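Local coordinates for protein HcgC (PDB 5O4J) that probably transfers a methyl group from S-adenosylmethionine to a carbon of a pyridinol precursor during biosynthesis of the [Fe]-hydrogenase cofactor, at residues G54-I57 with A58-L61. Sequence-based numbering, arbitrary orientation.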
ATOM      1  N   GLY A  54     -12.098  11.073  26.393  1.00 22.95           N
ATOM      2  CA  GLY A  54     -12.999  11.776  27.293  1.00 23.41           C
ATOM      3  C   GLY A  54     -12.315  12.333  28.529  1.00 24.70           C
ATOM      4  O   GLY A  54     -12.612  13.447  28.962  1.00 25.00           O
ATOM      5  N   SER A  55     -11.421  11.552  29.134  1.00 23.29           N
ATOM      6  CA  SER A  55     -10.757  11.973  30.362  1.00 27.26           C
ATOM      7  C   SER A  55     -10.064  13.322  30.180  1.00 29.14           C
ATOM      8  O   SER A  55     -10.249  14.249  30.984  1.00 29.13           O
ATOM      9  CB  SER A  55      -9.767  10.887  30.807  1.00 28.43           C
ATOM     10  OG  SER A  55      -9.066  11.286  31.962  1.00 40.20           O
ATOM     11  N   TYR A  56      -9.255  13.453  29.126  1.00 22.46           N
ATOM     12  CA  TYR A  56      -8.542  14.707  28.912  1.00 23.46           C
ATOM     13  C   TYR A  56      -9.476  15.811  28.435  1.00 23.96           C
ATOM     14  O   TYR A  56      -9.329  16.973  28.831  1.00 24.01           O
ATOM     15  CB  TYR A  56      -7.406  14.535  27.907  1.00 22.89           C
ATOM     16  CG  TYR A  56      -6.682  15.844  27.754  1.00 25.13           C
ATOM     17  CD1 TYR A  56      -5.868  16.321  28.766  1.00 31.41           C
ATOM     18  CD2 TYR A  56      -6.852  16.630  26.627  1.00 25.90           C
ATOM     19  CE1 TYR A  56      -5.226  17.539  28.654  1.00 36.51           C
ATOM     20  CE2 TYR A  56      -6.211  17.851  26.503  1.00 31.22           C
ATOM     21  CZ  TYR A  56      -5.397  18.298  27.519  1.00 38.32           C
ATOM     22  OH  TYR A  56      -4.755  19.514  27.409  1.00 42.81           O
ATOM     23  N   ILE A  57     -10.432  15.479  27.574  1.00 23.46           N
ATOM     24  CA  ILE A  57     -11.369  16.497  27.107  1.00 22.65           C
ATOM     25  C   ILE A  57     -12.111  17.107  28.289  1.00 25.49           C
ATOM     26  O   ILE A  57     -12.263  18.332  28.388  1.00 23.84           O
ATOM     27  CB  ILE A  57     -12.325  15.905  26.061  1.00 21.82           C
ATOM     28  CG1 ILE A  57     -11.573  15.724  24.748  1.00 21.95           C
ATOM     29  CG2 ILE A  57     -13.556  16.790  25.866  1.00 22.10           C
ATOM     30  CD1 ILE A  57     -12.313  14.932  23.707  1.00 19.82           C
ATOM     31  N   ALA A  58     -12.582  16.262  29.204  1.00 26.24           N
ATOM     32  CA  ALA A  58     -13.238  16.773  30.403  1.00 30.48           C
ATOM     33  C   ALA A  58     -12.297  17.660  31.209  1.00 30.83           C
ATOM     34  O   ALA A  58     -12.697  18.729  31.688  1.00 28.51           O
ATOM     35  CB  ALA A  58     -13.740  15.611  31.258  1.00 31.29           C
ATOM     36  N   TYR A  59     -11.044  17.237  31.375  1.00 28.85           N
ATOM     37  CA  TYR A  59     -10.075  18.068  32.081  1.00 30.76           C
ATOM     38  C   TYR A  59      -9.912  19.421  31.392  1.00 29.14           C
ATOM     39  O   TYR A  59      -9.818  20.458  32.058  1.00 31.94           O
ATOM     40  CB  TYR A  59      -8.727  17.355  32.186  1.00 35.92           C
ATOM     41  CG  TYR A  59      -7.769  18.085  33.089  1.00 47.30           C
ATOM     42  CD1 TYR A  59      -7.899  17.971  34.467  1.00 57.23           C
ATOM     43  CD2 TYR A  59      -6.755  18.888  32.590  1.00 50.99           C
ATOM     44  CE1 TYR A  59      -7.052  18.625  35.326  1.00 60.53           C
ATOM     45  CE2 TYR A  59      -5.891  19.555  33.451  1.00 56.20           C
ATOM     46  CZ  TYR A  59      -6.050  19.415  34.818  1.00 63.13           C
ATOM     47  OH  TYR A  59      -5.208  20.066  35.692  1.00 72.47           O
ATOM     48  N   SER A  60      -9.853  19.425  30.059  1.00 26.35           N
ATOM     49  CA  SER A  60      -9.650  20.666  29.314  1.00 23.78           C
ATOM     50  C   SER A  60     -10.813  21.635  29.476  1.00 25.45           C
ATOM     51  O   SER A  60     -10.657  22.821  29.167  1.00 28.07           O
ATOM     52  CB  SER A  60      -9.438  20.376  27.824  1.00 25.39           C
ATOM     53  OG  SER A  60     -10.652  20.046  27.161  1.00 25.42           O
ATOM     54  N   LEU A  61     -11.971  21.164  29.936  1.00 24.06           N
ATOM     55  CA  LEU A  61     -13.125  22.036  30.125  1.00 24.31           C
ATOM     56  C   LEU A  61     -13.100  22.779  31.456  1.00 27.68           C
ATOM     57  O   LEU A  61     -13.876  23.723  31.634  1.00 28.57           O
ATOM     58  CB  LEU A  61     -14.415  21.220  30.047  1.00 25.71           C
ATOM     59  CG  LEU A  61     -14.708  20.524  28.721  1.00 26.53           C
ATOM     60  CD1 LEU A  61     -15.896  19.610  28.911  1.00 26.82           C
ATOM     61  CD2 LEU A  61     -14.967  21.534  27.606  1.00 25.54           C
TER
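G54 and A58 are joined by the first backbone bond of the short helix 54-60, the crossover helix of a Rossmann-like beta-alpha-beta unit between parallel strands 42-48 and 65-72, just after the S-adenosyl-L-homocysteine-binding S53. Three backbone bonds build it: A58 N to G54 O is nearly straight (2.8 Å, 170°), and Y59 N to S55 O and S60 N to Y56 O follow. L61 N reaches I57 O only weakly, at 3.2 Å, and also bonds to A58 O in a tighter turn.

Side-chain hydroxyls add two more bonds. With chi1 at 76°, that of S60 sits between its own backbone N and carbonyl carbon and swings back along the helix, where OG gives I57 O a second donor at 2.7 Å, from slightly above the carbonyl plane. Replacing S60 by alanine removes the hydroxyl and would probably cost I57 O its short side-chain donor. S55, buried, spends its OG on I80 O.

Apolar groups are sorted by face. Small A58 lets the helix lie close on V68 and I70 of strand 65-72, and branched L61 fills in against V68, A45 and V47; I57 instead meets A30 and I33 of helix 18-37, near the ligand-binding K29. G54, with no side chain, lies near the bound S-adenosyl-L-homocysteine, consistent with a slim first turn.

The two tyrosines, partly exposed, suit the border of the core. Both carry CG anti to the backbone N (chi1 -178° in Y56), which sends the rings out from the helix in like fashion, so that they meet obliquely and loosely, Y56 CE1 lying 4.4 Å from Y59 CD2. Y56 CE2 comes to 4.3 Å from S60 CB, which approaches obliquely from the same side of the ring plane as Y59 CD2.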